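Local coordinates for protein of unknown function with a Fic domain (Bacteroides thetaiotaomicron VPI-5482, PDB 3CUC) that is of unknown function but belongs to the Fic/DOC family, carrying a mainly helical Fic domain, at residues R105-Q110 and G200-L205; T161-W166 and A183-R188. All coordinates share one frame; numbering follows the deposited sequence.

Both contacts lie in the helical Fic region, and their centres are about 17 Å apart. In chain order, helix 97-107 comes first, then helices 156-173, 178-192 and 199-213; interaction 1 joins the first to the last, and interaction 2 pairs the middle two, so its sequence falls wholly between the two segments of interaction 1. Helices 178-192 and 199-213 follow each other and are packed together, with A203 CB 3.6 Å from H186 CD2, which brings the two contacts into direct touch. Interaction 1 is the nearer to the middle of the chain. It joins helices distant in sequence at the end of the Fic signature, while interaction 2 pairs consecutive helices, the second leading into that signature.

Interaction 1. Residues R105-Q110 and G200-L205; sequences RTILVQ and GRIARL
I107, in the last turn of helix 97-107, faces R201 in the first turns of helix 199-213 with their CA atoms 8.4 Å apart, and L108 is the first residue to depart from helical geometry. I107 carries most of the contact through two branches. Its CG1 lies between the backbone N and the carbonyl carbon (chi1 69°), and the CD1 beyond it rests 3.7 Å from R201 CB and 4.1 Å from I202 CD1. The other branch, CG2, meets L205 CD1 at 4.1 Å as the two side chains pass in opposite senses. L108 adds one methyl, CD2, which approaches the R201 guanidinium obliquely, 3.6 Å from NH2. R201 packs its CB on I107; farther along, the chain bends at chi3 (-83°), which sets NE, and the guanidinium beyond lies by L108. That end is buried but paired: NH1 makes a salt bridge to E73, and NH2 has a weak, long ion pair with D197. G200 and R201 close the HPFxxGNGR signature of Fic proteins, and R204 one turn on forms a salt bridge with E44, a pairing consistent with the inhibitory motif of Fic relatives. Helix 22-42 covers R201 and L205, helix 68-89 touches T106 and L205, and helix 178-192 lies against I202 and A203.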
loop_
_atom_site.group_PDB
_atom_site.type_symbol
_atom_site.label_atom_id
_atom_site.label_comp_id
_atom_site.label_asym_id
_atom_site.label_seq_id
_atom_site.Cartn_x
_atom_site.Cartn_y
_atom_site.Cartn_z
ATOM N N ARG A 105 -12.700 -6.919 2.409
ATOM C CA ARG A 105 -13.564 -7.517 3.416
ATOM C C ARG A 105 -12.888 -7.517 4.788
ATOM O O ARG A 105 -13.525 -7.245 5.794
ATOM C CB ARG A 105 -13.920 -8.950 3.000
ATOM C CG ARG A 105 -14.935 -9.681 3.899
ATOM C CD ARG A 105 -15.353 -11.053 3.310
ATOM N NE ARG A 105 -15.935 -10.937 1.959
ATOM C CZ ARG A 105 -15.353 -11.314 0.809
ATOM N NH1 ARG A 105 -14.146 -11.870 0.788
ATOM N NH2 ARG A 105 -15.997 -11.138 -0.345
ATOM N N THR A 106 -11.593 -7.812 4.817
ATOM C CA THR A 106 -10.849 -7.921 6.071
ATOM C C THR A 106 -10.654 -6.573 6.756
ATOM O O THR A 106 -11.058 -6.402 7.904
ATOM C CB THR A 106 -9.463 -8.552 5.842
ATOM O OG1 THR A 106 -9.618 -9.828 5.221
ATOM C CG2 THR A 106 -8.718 -8.720 7.156
ATOM N N ILE A 107 -10.044 -5.620 6.053
ATOM C CA ILE A 107 -9.613 -4.362 6.686
ATOM C C ILE A 107 -10.794 -3.457 7.070
ATOM O O ILE A 107 -10.716 -2.724 8.061
ATOM C CB ILE A 107 -8.575 -3.576 5.829
ATOM C CG1 ILE A 107 -9.196 -3.014 4.549
ATOM C CG2 ILE A 107 -7.383 -4.453 5.499
ATOM C CD1 ILE A 107 -8.296 -2.046 3.855
ATOM N N LEU A 108 -11.863 -3.502 6.273
ATOM C CA LEU A 108 -13.142 -2.903 6.652
ATOM C C LEU A 108 -13.925 -4.033 7.297
ATOM O O LEU A 108 -14.368 -4.946 6.605
ATOM C CB LEU A 108 -13.905 -2.373 5.429
ATOM C CG LEU A 108 -13.132 -1.518 4.431
ATOM C CD1 LEU A 108 -14.057 -1.065 3.293
ATOM C CD2 LEU A 108 -12.479 -0.333 5.137
ATOM N N VAL A 109 -14.103 -3.991 8.610
ATOM C CA VAL A 109 -14.495 -5.198 9.342
ATOM C C VAL A 109 -15.797 -5.837 8.848
ATOM O O VAL A 109 -15.905 -7.064 8.812
ATOM C CB VAL A 109 -14.597 -4.922 10.849
ATOM C CG1 VAL A 109 -15.045 -6.178 11.602
ATOM C CG2 VAL A 109 -13.248 -4.415 11.378
ATOM N N GLN A 110 -16.759 -5.012 8.435
ATOM C CA GLN A 110 -18.113 -5.492 8.127
ATOM C C GLN A 110 -18.917 -4.494 7.302
ATOM O O GLN A 110 -18.542 -3.322 7.199
ATOM C CB GLN A 110 -18.852 -5.773 9.430
ATOM C CG GLN A 110 -18.870 -4.578 10.374
ATOM C CD GLN A 110 -19.116 -4.970 11.818
ATOM O OE1 GLN A 110 -19.737 -5.995 12.103
ATOM N NE2 GLN A 110 -18.630 -4.148 12.738
ATOM N N GLY A 200 -7.546 3.502 -0.602
ATOM C CA GLY A 200 -6.246 4.047 -0.244
ATOM C C GLY A 200 -5.396 2.994 0.434
ATOM O O GLY A 200 -4.237 2.796 0.092
ATOM N N ARG A 201 -5.989 2.304 1.394
ATOM C CA ARG A 201 -5.275 1.291 2.164
ATOM C C ARG A 201 -4.938 0.056 1.349
ATOM O O ARG A 201 -3.902 -0.563 1.581
ATOM C CB ARG A 201 -6.089 0.895 3.395
ATOM C CG ARG A 201 -6.012 1.919 4.507
ATOM C CD ARG A 201 -7.098 1.707 5.523
ATOM N NE ARG A 201 -8.350 2.323 5.110
ATOM C CZ ARG A 201 -9.505 2.160 5.739
ATOM N NH1 ARG A 201 -9.576 1.396 6.819
ATOM N NH2 ARG A 201 -10.598 2.765 5.278
ATOM N N ILE A 202 -5.811 -0.302 0.408
ATOM C CA ILE A 202 -5.553 -1.432 -0.479
ATOM C C ILE A 202 -4.375 -1.095 -1.381
ATOM O O ILE A 202 -3.452 -1.889 -1.505
ATOM C CB ILE A 202 -6.773 -1.808 -1.348
ATOM C CG1 ILE A 202 -7.943 -2.280 -0.472
ATOM C CG2 ILE A 202 -6.399 -2.902 -2.345
ATOM C CD1 ILE A 202 -7.726 -3.634 0.169
ATOM N N ALA A 203 -4.405 0.088 -1.991
ATOM C CA ALA A 203 -3.301 0.541 -2.841
ATOM C C ALA A 203 -1.966 0.375 -2.120
ATOM O O ALA A 203 -1.041 -0.249 -2.642
ATOM C CB ALA A 203 -3.498 1.986 -3.261
ATOM N N ARG A 204 -1.885 0.906 -0.905
ATOM C CA ARG A 204 -0.634 0.903 -0.162
ATOM C C ARG A 204 -0.253 -0.494 0.295
ATOM O O ARG A 204 0.933 -0.825 0.376
ATOM C CB ARG A 204 -0.713 1.867 1.018
ATOM C CG ARG A 204 -0.669 3.328 0.579
ATOM C CD ARG A 204 -0.616 4.280 1.761
ATOM N NE ARG A 204 -1.880 4.269 2.502
ATOM C CZ ARG A 204 -2.979 4.946 2.160
ATOM N NH1 ARG A 204 -3.007 5.721 1.083
ATOM N NH2 ARG A 204 -4.061 4.847 2.908
ATOM N N LEU A 205 -1.256 -1.316 0.582
ATOM C CA LEU A 205 -1.022 -2.729 0.880
ATOM C C LEU A 205 -0.465 -3.461 -0.340
ATOM O O LEU A 205 0.421 -4.294 -0.208
ATOM C CB LEU A 205 -2.309 -3.409 1.382
ATOM C CG LEU A 205 -2.635 -3.202 2.866
ATOM C CD1 LEU A 205 -4.078 -3.571 3.158
ATOM C CD2 LEU A 205 -1.687 -4.004 3.748
#

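Interaction 2. Residues T161-W166 and A183-R188; sequences TSLVDW and ALLHYR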
loop_
_atom_site.group_PDB
_atom_site.type_symbol
_atom_site.label_atom_id
_atom_site.label_comp_id
_atom_site.label_asym_id
_atom_site.label_seq_id
_atom_site.Cartn_x
_atom_site.Cartn_y
_atom_site.Cartn_z
ATOM N N THR A 161 -10.218 -7.217 -13.894
ATOM C CA THR A 161 -9.682 -8.406 -14.548
ATOM C C THR A 161 -8.477 -8.041 -15.414
ATOM O O THR A 161 -7.505 -8.787 -15.469
ATOM C CB THR A 161 -10.737 -9.115 -15.406
ATOM O OG1 THR A 161 -11.852 -9.468 -14.586
ATOM C CG2 THR A 161 -10.163 -10.380 -16.045
ATOM N N SER A 162 -8.541 -6.887 -16.075
ATOM C CA SER A 162 -7.419 -6.405 -16.882
ATOM C C SER A 162 -6.199 -6.082 -16.027
ATOM O O SER A 162 -5.063 -6.327 -16.447
ATOM C CB SER A 162 -7.825 -5.172 -17.692
ATOM O OG SER A 162 -8.701 -5.545 -18.735
ATOM N N LEU A 163 -6.443 -5.534 -14.835
ATOM C CA LEU A 163 -5.380 -5.108 -13.930
ATOM C C LEU A 163 -4.577 -6.296 -13.408
ATOM O O LEU A 163 -3.344 -6.282 -13.442
ATOM C CB LEU A 163 -5.969 -4.331 -12.754
ATOM C CG LEU A 163 -4.984 -3.694 -11.773
ATOM C CD1 LEU A 163 -4.272 -2.514 -12.419
ATOM C CD2 LEU A 163 -5.721 -3.269 -10.497
ATOM N N VAL A 164 -5.275 -7.319 -12.924
ATOM C CA VAL A 164 -4.593 -8.504 -12.397
ATOM C C VAL A 164 -3.917 -9.284 -13.524
ATOM O O VAL A 164 -2.792 -9.746 -13.365
ATOM C CB VAL A 164 -5.525 -9.434 -11.570
ATOM C CG1 VAL A 164 -5.926 -8.760 -10.274
ATOM C CG2 VAL A 164 -6.746 -9.845 -12.370
ATOM N N ASP A 165 -4.588 -9.411 -14.665
ATOM C CA ASP A 165 -3.973 -10.030 -15.840
ATOM C C ASP A 165 -2.722 -9.254 -16.247
ATOM O O ASP A 165 -1.686 -9.853 -16.522
ATOM C CB ASP A 165 -4.952 -10.106 -17.021
ATOM C CG ASP A 165 -6.103 -11.088 -16.785
ATOM O OD1 ASP A 165 -6.235 -11.630 -15.662
ATOM O OD2 ASP A 165 -6.892 -11.308 -17.729
ATOM N N TRP A 166 -2.818 -7.926 -16.264
ATOM C CA TRP A 166 -1.672 -7.089 -16.604
ATOM C C TRP A 166 -0.521 -7.304 -15.618
ATOM O O TRP A 166 0.637 -7.462 -16.025
ATOM C CB TRP A 166 -2.046 -5.600 -16.634
ATOM C CG TRP A 166 -0.839 -4.722 -16.514
ATOM C CD1 TRP A 166 0.039 -4.398 -17.503
ATOM C CD2 TRP A 166 -0.346 -4.105 -15.322
ATOM N NE1 TRP A 166 1.039 -3.601 -17.007
ATOM C CE2 TRP A 166 0.826 -3.405 -15.669
ATOM C CE3 TRP A 166 -0.786 -4.073 -13.993
ATOM C CZ2 TRP A 166 1.564 -2.671 -14.737
ATOM C CZ3 TRP A 166 -0.052 -3.350 -13.067
ATOM C CH2 TRP A 166 1.109 -2.655 -13.443
ATOM N N ALA A 183 4.661 0.822 -8.057
ATOM C CA ALA A 183 4.135 2.168 -8.296
ATOM C C ALA A 183 2.983 2.139 -9.285
ATOM O O ALA A 183 1.960 2.777 -9.065
ATOM C CB ALA A 183 5.232 3.092 -8.800
ATOM N N LEU A 184 3.150 1.384 -10.365
ATOM C CA LEU A 184 2.148 1.334 -11.428
ATOM C C LEU A 184 0.912 0.550 -11.000
ATOM O O LEU A 184 -0.203 0.924 -11.360
ATOM C CB LEU A 184 2.748 0.749 -12.711
ATOM C CG LEU A 184 2.128 1.157 -14.051
ATOM C CD1 LEU A 184 1.823 2.654 -14.127
ATOM C CD2 LEU A 184 3.069 0.759 -15.176
ATOM N N LEU A 185 1.105 -0.520 -10.226
ATOM C CA LEU A 185 -0.019 -1.260 -9.632
ATOM C C LEU A 185 -0.858 -0.363 -8.713
ATOM O O LEU A 185 -2.089 -0.369 -8.783
ATOM C CB LEU A 185 0.478 -2.486 -8.850
ATOM C CG LEU A 185 -0.584 -3.351 -8.149
ATOM C CD1 LEU A 185 -1.662 -3.804 -9.128
ATOM C CD2 LEU A 185 0.048 -4.548 -7.460
ATOM N N HIS A 186 -0.181 0.390 -7.851
ATOM C CA HIS A 186 -0.832 1.343 -6.955
ATOM C C HIS A 186 -1.636 2.356 -7.757
ATOM O O HIS A 186 -2.818 2.593 -7.484
ATOM C CB HIS A 186 0.229 2.065 -6.119
ATOM C CG HIS A 186 -0.313 3.122 -5.205
ATOM N ND1 HIS A 186 -1.037 4.204 -5.656
ATOM C CD2 HIS A 186 -0.203 3.276 -3.865
ATOM C CE1 HIS A 186 -1.367 4.967 -4.630
ATOM N NE2 HIS A 186 -0.869 4.429 -3.532
ATOM N N TYR A 187 -0.992 2.944 -8.758
ATOM C CA TYR A 187 -1.606 4.029 -9.514
ATOM C C TYR A 187 -2.840 3.580 -10.278
ATOM O O TYR A 187 -3.901 4.183 -10.156
ATOM C CB TYR A 187 -0.615 4.660 -10.489
ATOM C CG TYR A 187 -1.203 5.881 -11.144
ATOM C CD1 TYR A 187 -1.245 7.098 -10.469
ATOM C CD2 TYR A 187 -1.759 5.812 -12.418
ATOM C CE1 TYR A 187 -1.801 8.220 -11.051
ATOM C CE2 TYR A 187 -2.320 6.926 -13.012
ATOM C CZ TYR A 187 -2.341 8.131 -12.327
ATOM O OH TYR A 187 -2.897 9.246 -12.924
ATOM N N ARG A 188 -2.691 2.522 -11.067
ATOM C CA ARG A 188 -3.807 1.987 -11.840
ATOM C C ARG A 188 -4.963 1.566 -10.939
ATOM O O ARG A 188 -6.117 1.899 -11.218
ATOM C CB ARG A 188 -3.345 0.821 -12.710
ATOM C CG ARG A 188 -2.424 1.263 -13.827
ATOM C CD ARG A 188 -2.016 0.106 -14.709
ATOM N NE ARG A 188 -1.468 0.570 -15.981
ATOM C CZ ARG A 188 -1.214 -0.212 -17.026
ATOM N NH1 ARG A 188 -1.461 -1.514 -16.981
ATOM N NH2 ARG A 188 -0.713 0.316 -18.131
#
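L163 is the first residue of helix 156-173 to reach across to helix 178-192, where its CD1 touches R188 CB at 3.5 Å and its CG lies 4.2 Å from L185 CD1. The CB of L163 does not aim at the partner helix, but CG stands anti to the backbone N (chi1 -174°), and the end of the side chain comes nearer. The two segments run antiparallel at 178°, their axes 11.2 Å apart at closest. Joined by a short turn, their helices form an antiparallel helical hairpin within the mainly helical Fic fold, the second arm of which leads directly into the family signature. One turn beyond L163, W166 directs its indole toward helix 178-192, and the far rim of its six-membered ring reaches the backbone: CH2 is 3.9 Å from L185 N, which lies at the ring edge near its plane. L184 crosses the indole at about a right angle and brings CD2 to 3.8 Å from W166 CZ2. Over one indole face lies R188, extended from CG to NE. Its CD sits above the six-membered ring in a CH-pi contact, and its CZ stands 4.1 Å from the centroid of the five-membered ring in a cation-pi interaction. Ring and guanidinium are not stacked flat; their planes are 45° apart, and NH1 is the guanidinium atom nearest the ring. R188 NH2 is hydrogen-bonded to A250 O, while on the neighbouring helix 199-213 L206 and V210 pack against L185.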